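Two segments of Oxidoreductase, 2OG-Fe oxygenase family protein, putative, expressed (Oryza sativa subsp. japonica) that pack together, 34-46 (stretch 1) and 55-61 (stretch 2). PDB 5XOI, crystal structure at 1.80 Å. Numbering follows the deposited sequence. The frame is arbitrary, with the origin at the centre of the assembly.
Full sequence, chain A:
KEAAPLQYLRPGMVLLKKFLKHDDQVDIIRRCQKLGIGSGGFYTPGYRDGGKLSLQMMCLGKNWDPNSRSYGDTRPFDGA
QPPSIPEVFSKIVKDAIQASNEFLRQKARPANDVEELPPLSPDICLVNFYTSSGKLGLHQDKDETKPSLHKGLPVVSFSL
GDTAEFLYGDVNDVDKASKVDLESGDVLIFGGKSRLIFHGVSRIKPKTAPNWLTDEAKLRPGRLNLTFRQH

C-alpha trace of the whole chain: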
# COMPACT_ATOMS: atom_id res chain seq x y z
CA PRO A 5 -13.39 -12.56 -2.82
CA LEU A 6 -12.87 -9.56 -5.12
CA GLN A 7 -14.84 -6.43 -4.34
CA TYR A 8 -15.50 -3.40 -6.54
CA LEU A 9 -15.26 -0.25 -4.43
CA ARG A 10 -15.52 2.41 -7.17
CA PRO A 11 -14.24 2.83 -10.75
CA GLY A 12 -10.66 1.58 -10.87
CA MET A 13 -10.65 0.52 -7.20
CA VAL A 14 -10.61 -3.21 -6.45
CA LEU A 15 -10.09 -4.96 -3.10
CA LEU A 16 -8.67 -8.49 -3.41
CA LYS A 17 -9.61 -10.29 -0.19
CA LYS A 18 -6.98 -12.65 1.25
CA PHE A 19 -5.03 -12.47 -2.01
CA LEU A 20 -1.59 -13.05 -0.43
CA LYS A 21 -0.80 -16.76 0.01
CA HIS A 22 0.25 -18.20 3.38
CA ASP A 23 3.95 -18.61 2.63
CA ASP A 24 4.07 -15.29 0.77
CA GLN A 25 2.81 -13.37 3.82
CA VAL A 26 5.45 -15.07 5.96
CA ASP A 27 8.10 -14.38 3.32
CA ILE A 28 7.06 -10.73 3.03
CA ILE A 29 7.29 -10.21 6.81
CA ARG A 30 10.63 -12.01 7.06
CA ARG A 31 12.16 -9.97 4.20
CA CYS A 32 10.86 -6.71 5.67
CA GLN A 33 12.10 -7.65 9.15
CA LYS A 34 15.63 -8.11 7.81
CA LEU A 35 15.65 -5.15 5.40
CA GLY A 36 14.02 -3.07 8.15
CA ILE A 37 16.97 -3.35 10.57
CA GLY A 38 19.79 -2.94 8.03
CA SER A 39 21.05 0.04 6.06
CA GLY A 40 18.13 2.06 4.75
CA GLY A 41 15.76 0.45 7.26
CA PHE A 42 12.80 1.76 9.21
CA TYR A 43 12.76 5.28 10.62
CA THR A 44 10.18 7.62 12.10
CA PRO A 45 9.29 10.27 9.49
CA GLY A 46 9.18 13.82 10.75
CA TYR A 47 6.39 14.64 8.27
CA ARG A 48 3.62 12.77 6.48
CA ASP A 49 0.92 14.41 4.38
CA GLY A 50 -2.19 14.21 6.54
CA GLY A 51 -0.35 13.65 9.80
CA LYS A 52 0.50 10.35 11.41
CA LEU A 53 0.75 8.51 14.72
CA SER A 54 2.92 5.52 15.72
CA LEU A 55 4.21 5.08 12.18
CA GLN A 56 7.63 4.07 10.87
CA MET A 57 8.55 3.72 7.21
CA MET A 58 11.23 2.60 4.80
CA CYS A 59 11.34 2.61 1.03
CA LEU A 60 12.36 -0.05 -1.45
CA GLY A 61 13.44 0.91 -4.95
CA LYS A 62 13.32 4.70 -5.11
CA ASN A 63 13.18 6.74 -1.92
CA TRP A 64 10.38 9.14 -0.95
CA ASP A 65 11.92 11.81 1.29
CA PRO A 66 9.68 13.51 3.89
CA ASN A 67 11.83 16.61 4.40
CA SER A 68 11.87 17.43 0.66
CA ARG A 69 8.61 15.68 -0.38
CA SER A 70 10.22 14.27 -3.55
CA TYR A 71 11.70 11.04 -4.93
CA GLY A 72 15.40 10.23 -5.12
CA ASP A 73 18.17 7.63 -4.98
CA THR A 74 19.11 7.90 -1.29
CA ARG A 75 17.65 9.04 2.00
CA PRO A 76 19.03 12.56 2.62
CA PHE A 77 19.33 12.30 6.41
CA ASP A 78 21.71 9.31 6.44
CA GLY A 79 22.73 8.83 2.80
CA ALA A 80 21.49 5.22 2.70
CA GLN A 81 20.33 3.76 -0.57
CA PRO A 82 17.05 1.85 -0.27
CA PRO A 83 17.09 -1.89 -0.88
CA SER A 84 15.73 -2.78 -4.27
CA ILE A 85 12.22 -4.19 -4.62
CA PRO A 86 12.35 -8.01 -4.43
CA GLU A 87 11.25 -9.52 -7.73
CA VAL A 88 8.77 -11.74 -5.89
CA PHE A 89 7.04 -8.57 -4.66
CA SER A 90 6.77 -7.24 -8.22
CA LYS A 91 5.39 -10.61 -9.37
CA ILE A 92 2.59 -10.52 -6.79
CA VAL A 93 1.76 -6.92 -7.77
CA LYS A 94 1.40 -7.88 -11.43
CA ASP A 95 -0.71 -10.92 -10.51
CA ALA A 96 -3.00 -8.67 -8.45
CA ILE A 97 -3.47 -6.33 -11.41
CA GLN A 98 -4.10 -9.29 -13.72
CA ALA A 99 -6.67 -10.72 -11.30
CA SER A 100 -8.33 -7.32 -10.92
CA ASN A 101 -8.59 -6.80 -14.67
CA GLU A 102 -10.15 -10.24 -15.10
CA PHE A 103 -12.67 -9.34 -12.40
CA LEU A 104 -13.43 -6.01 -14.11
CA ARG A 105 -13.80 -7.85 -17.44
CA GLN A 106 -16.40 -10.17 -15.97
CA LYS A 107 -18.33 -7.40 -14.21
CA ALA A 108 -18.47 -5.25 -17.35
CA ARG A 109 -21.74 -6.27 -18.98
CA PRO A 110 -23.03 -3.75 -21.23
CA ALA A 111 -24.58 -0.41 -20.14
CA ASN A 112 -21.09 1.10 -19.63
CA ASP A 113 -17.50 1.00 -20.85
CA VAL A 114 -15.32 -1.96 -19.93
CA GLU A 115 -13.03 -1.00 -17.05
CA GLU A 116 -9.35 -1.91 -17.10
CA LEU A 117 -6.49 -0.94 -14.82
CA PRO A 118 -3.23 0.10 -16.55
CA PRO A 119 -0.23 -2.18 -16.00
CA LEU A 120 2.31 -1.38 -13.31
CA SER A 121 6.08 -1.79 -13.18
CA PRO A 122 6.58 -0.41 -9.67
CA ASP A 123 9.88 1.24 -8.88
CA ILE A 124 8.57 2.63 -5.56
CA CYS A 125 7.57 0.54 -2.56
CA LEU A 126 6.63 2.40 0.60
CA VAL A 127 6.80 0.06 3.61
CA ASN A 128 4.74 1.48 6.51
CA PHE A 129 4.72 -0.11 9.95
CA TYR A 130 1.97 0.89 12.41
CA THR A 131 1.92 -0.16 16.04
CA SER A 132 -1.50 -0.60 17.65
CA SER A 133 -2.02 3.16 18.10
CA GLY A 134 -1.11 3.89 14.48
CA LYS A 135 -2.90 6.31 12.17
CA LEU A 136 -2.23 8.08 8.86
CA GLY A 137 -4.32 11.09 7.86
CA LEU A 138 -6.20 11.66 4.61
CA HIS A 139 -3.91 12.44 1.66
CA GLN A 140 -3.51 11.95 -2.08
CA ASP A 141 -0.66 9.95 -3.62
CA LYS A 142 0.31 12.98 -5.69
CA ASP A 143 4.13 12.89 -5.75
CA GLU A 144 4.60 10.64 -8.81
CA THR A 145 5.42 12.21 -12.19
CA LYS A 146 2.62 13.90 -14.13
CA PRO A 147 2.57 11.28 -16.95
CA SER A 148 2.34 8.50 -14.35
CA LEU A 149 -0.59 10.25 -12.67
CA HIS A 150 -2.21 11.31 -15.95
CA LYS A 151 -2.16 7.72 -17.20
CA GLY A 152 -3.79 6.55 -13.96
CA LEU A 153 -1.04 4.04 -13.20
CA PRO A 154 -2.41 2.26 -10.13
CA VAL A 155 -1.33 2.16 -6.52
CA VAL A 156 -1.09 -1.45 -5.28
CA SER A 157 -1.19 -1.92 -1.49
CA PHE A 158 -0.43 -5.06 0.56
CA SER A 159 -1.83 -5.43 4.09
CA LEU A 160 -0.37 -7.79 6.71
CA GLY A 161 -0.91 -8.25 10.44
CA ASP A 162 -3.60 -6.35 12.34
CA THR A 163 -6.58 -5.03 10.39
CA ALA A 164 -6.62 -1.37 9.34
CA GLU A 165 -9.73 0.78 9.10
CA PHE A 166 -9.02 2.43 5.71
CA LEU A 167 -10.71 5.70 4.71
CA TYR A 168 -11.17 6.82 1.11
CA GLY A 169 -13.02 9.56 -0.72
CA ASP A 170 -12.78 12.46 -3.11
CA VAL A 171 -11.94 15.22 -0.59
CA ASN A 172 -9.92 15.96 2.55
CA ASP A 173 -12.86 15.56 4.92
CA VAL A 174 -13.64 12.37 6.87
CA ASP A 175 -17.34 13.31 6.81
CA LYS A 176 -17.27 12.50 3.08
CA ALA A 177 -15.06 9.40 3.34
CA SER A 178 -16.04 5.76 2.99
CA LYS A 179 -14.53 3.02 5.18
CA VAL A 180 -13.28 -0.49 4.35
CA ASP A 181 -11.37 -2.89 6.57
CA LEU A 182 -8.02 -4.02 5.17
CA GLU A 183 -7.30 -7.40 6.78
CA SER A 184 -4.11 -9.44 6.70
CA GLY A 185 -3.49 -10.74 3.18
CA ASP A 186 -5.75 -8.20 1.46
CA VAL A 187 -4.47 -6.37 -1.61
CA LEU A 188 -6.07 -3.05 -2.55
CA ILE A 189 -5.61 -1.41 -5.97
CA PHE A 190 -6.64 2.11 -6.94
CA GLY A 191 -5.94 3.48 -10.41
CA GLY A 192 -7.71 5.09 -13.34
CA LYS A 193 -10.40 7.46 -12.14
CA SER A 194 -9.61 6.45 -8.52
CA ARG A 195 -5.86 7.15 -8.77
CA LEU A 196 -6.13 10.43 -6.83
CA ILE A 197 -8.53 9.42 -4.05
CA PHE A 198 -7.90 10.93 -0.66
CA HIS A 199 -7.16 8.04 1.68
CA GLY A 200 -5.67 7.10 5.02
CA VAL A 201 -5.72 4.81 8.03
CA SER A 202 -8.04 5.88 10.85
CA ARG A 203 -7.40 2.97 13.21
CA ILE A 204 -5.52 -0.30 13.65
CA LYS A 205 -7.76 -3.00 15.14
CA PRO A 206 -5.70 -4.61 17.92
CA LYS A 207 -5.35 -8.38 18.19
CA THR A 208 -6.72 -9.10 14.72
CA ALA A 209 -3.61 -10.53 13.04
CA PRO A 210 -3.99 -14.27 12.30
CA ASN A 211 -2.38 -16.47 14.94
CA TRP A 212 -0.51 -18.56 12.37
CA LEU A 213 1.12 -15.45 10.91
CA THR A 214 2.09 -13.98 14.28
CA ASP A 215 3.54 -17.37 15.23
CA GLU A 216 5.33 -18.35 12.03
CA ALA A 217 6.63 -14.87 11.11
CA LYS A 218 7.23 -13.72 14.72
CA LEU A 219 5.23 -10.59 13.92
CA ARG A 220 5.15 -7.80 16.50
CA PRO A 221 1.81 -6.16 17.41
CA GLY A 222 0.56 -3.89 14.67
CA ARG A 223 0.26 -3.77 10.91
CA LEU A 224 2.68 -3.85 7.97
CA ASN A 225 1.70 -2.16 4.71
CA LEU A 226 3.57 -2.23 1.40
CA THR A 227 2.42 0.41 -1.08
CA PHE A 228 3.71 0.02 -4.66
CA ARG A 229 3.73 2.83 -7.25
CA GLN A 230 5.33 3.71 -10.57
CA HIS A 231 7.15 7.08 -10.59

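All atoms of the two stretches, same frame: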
# COMPACT_ATOMS: atom_id res chain seq x y z
N LYS A 34 14.19 -8.16 8.00
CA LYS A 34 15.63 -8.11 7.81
C LYS A 34 16.06 -6.82 7.12
O LYS A 34 17.02 -6.17 7.55
CB LYS A 34 16.08 -9.33 7.00
CG LYS A 34 17.58 -9.52 6.96
CD LYS A 34 17.93 -10.87 6.38
CE LYS A 34 19.42 -10.98 6.12
NZ LYS A 34 20.24 -10.89 7.37
N LEU A 35 15.37 -6.44 6.04
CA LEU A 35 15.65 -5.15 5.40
C LEU A 35 15.39 -3.99 6.35
O LEU A 35 16.09 -2.97 6.29
CB LEU A 35 14.81 -5.00 4.14
CG LEU A 35 15.01 -6.01 3.00
CD1 LEU A 35 14.27 -5.54 1.78
CD2 LEU A 35 16.49 -6.19 2.68
N GLY A 36 14.41 -4.14 7.25
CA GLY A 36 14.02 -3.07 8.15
C GLY A 36 15.04 -2.71 9.21
O GLY A 36 15.01 -1.60 9.73
N ILE A 37 15.95 -3.63 9.55
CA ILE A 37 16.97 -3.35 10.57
C ILE A 37 18.32 -2.99 9.96
O ILE A 37 19.18 -2.45 10.68
CB ILE A 37 17.14 -4.53 11.55
CG1 ILE A 37 17.30 -5.85 10.80
CG2 ILE A 37 15.97 -4.61 12.52
CD1 ILE A 37 17.32 -7.07 11.70
N GLY A 38 18.53 -3.24 8.68
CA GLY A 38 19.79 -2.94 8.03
C GLY A 38 19.87 -1.51 7.53
O GLY A 38 19.08 -0.63 7.90
N SER A 39 20.87 -1.27 6.68
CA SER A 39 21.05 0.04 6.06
C SER A 39 19.82 0.42 5.24
O SER A 39 19.29 -0.38 4.47
CB SER A 39 22.30 0.03 5.17
OG SER A 39 22.55 1.31 4.62
N GLY A 40 19.35 1.65 5.42
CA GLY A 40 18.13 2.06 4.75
C GLY A 40 16.88 1.45 5.32
O GLY A 40 15.87 1.33 4.61
N GLY A 41 16.90 1.07 6.60
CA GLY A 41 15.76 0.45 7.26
C GLY A 41 14.77 1.46 7.81
O GLY A 41 14.78 2.64 7.47
N PHE A 42 13.91 0.97 8.70
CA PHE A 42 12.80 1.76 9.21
C PHE A 42 13.28 2.99 9.97
O PHE A 42 14.29 2.96 10.68
CB PHE A 42 11.92 0.91 10.12
CG PHE A 42 11.00 -0.02 9.39
CD1 PHE A 42 9.81 0.45 8.85
CD2 PHE A 42 11.31 -1.36 9.24
CE1 PHE A 42 8.95 -0.42 8.17
CE2 PHE A 42 10.47 -2.22 8.57
CZ PHE A 42 9.28 -1.75 8.03
N TYR A 43 12.53 4.09 9.82
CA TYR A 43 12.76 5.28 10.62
C TYR A 43 11.42 5.97 10.83
O TYR A 43 10.45 5.70 10.12
CB TYR A 43 13.74 6.26 9.97
CG TYR A 43 13.23 6.92 8.70
CD1 TYR A 43 13.25 6.24 7.49
CD2 TYR A 43 12.75 8.24 8.71
CE1 TYR A 43 12.81 6.83 6.32
CE2 TYR A 43 12.31 8.86 7.54
CZ TYR A 43 12.35 8.13 6.35
OH TYR A 43 11.93 8.70 5.17
N THR A 44 11.39 6.86 11.82
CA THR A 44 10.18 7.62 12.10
C THR A 44 10.19 8.90 11.27
O THR A 44 11.06 9.75 11.48
CB THR A 44 10.08 7.95 13.58
OG1 THR A 44 10.13 6.73 14.32
CG2 THR A 44 8.78 8.66 13.89
N PRO A 45 9.26 9.06 10.32
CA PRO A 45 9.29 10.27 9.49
C PRO A 45 8.87 11.48 10.30
O PRO A 45 7.93 11.42 11.10
CB PRO A 45 8.27 9.97 8.38
N GLY A 46 9.56 12.59 10.08
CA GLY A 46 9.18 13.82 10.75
C GLY A 46 7.89 14.41 10.21
O GLY A 46 7.18 15.12 10.93
N LEU A 55 3.91 5.55 13.52
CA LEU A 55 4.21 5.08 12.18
C LEU A 55 5.71 5.16 11.93
O LEU A 55 6.34 6.19 12.20
CB LEU A 55 3.46 5.92 11.13
CG LEU A 55 3.86 5.70 9.66
CD1 LEU A 55 3.38 4.34 9.18
CD2 LEU A 55 3.30 6.81 8.77
N GLN A 56 6.29 4.07 11.43
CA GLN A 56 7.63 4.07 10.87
C GLN A 56 7.56 3.64 9.41
O GLN A 56 6.61 2.96 9.00
CB GLN A 56 8.57 3.13 11.63
CG GLN A 56 8.70 3.44 13.13
CD GLN A 56 9.36 2.30 13.87
OE1 GLN A 56 8.70 1.52 14.56
NE2 GLN A 56 10.67 2.18 13.72
N MET A 57 8.57 4.01 8.63
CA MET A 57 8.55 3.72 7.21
C MET A 57 9.96 3.43 6.70
O MET A 57 10.96 3.82 7.31
CB MET A 57 7.94 4.88 6.40
CG MET A 57 8.73 6.19 6.51
SD MET A 57 7.98 7.48 5.49
CE MET A 57 8.53 6.95 3.87
N MET A 58 10.01 2.74 5.57
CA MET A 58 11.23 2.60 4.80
C MET A 58 10.82 2.37 3.36
O MET A 58 9.72 1.86 3.09
CB MET A 58 12.13 1.46 5.31
CG MET A 58 11.59 0.06 5.10
SD MET A 58 12.87 -1.24 5.20
CE MET A 58 13.85 -0.90 3.75
N CYS A 59 11.67 2.78 2.43
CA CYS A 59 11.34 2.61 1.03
C CYS A 59 12.18 1.50 0.43
O CYS A 59 13.30 1.23 0.88
CB CYS A 59 11.54 3.91 0.24
SG CYS A 59 10.36 5.22 0.67
N LEU A 60 11.61 0.83 -0.57
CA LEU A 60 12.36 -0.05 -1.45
C LEU A 60 12.27 0.50 -2.86
O LEU A 60 11.25 1.07 -3.24
CB LEU A 60 11.82 -1.49 -1.44
CG LEU A 60 11.44 -2.09 -0.09
CD1 LEU A 60 10.75 -3.45 -0.31
CD2 LEU A 60 12.67 -2.24 0.78
N GLY A 61 13.35 0.31 -3.63
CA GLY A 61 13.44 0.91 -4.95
C GLY A 61 13.88 2.36 -4.83
O GLY A 61 14.96 2.64 -4.30
O HOH W 1 15.21 2.48 2.39

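Met-58, Met-57 and Phe-42 cover the most surface in this contact, which buries 587 Å² summed over both sides. Its backbone anchor is a single antiparallel bridge between Tyr-43 and Met-57: Tyr-43 N donates to Met-57 O at 3.0 Å (N-H...O angle 156°), and Met-57 N donates to Tyr-43 O at 2.9 Å (163°). Two CA-H...O contacts flank this pair, Phe-42 CA to Met-57 O at 3.4 Å and Gln-56 CA to Tyr-43 O at 3.3 Å.

Met-58 points its CA-to-CB bond toward stretch 1 and covers the largest share. Its CG lies 4.0 Å from the centroid of the Phe-42 ring, only 7° off the ring normal, and its SD lies 4.5 Å from that centroid at 19°, so the side chain runs across one ring face. The unbranched thioether then runs on past two glycines: Met-58 SD is 3.7 Å from Gly-36 CA, ahead of the turn, and Met-58 CE is 3.1 Å from Gly-40 O, within it. Glycine suits this fold: Gly-40 has a positive phi (74°) within the type II turn from Gly-38 to Gly-41, while a CB on Gly-36 would clash with Phe-42 CD2 and one on Gly-41 with Gly-36 O.

Met-57 starts away from stretch 1, as does Tyr-43 from stretch 2, yet the two side chains meet beside their bridge. Met-57 CG packs over a face of the tyrosine ring, 4.1 Å from Tyr-43 CZ, and Met-57 SD touches Pro-45 CB at 3.8 Å.

Farther along, Leu-35 CD1 meets Leu-60 CD2 at 3.8 Å, an apolar contact between branched side chains. One water links the backbones by donating to Gly-40 O at 2.6 Å and Cys-59 O at 2.7 Å, satisfying two carbonyls that belong to buried residues.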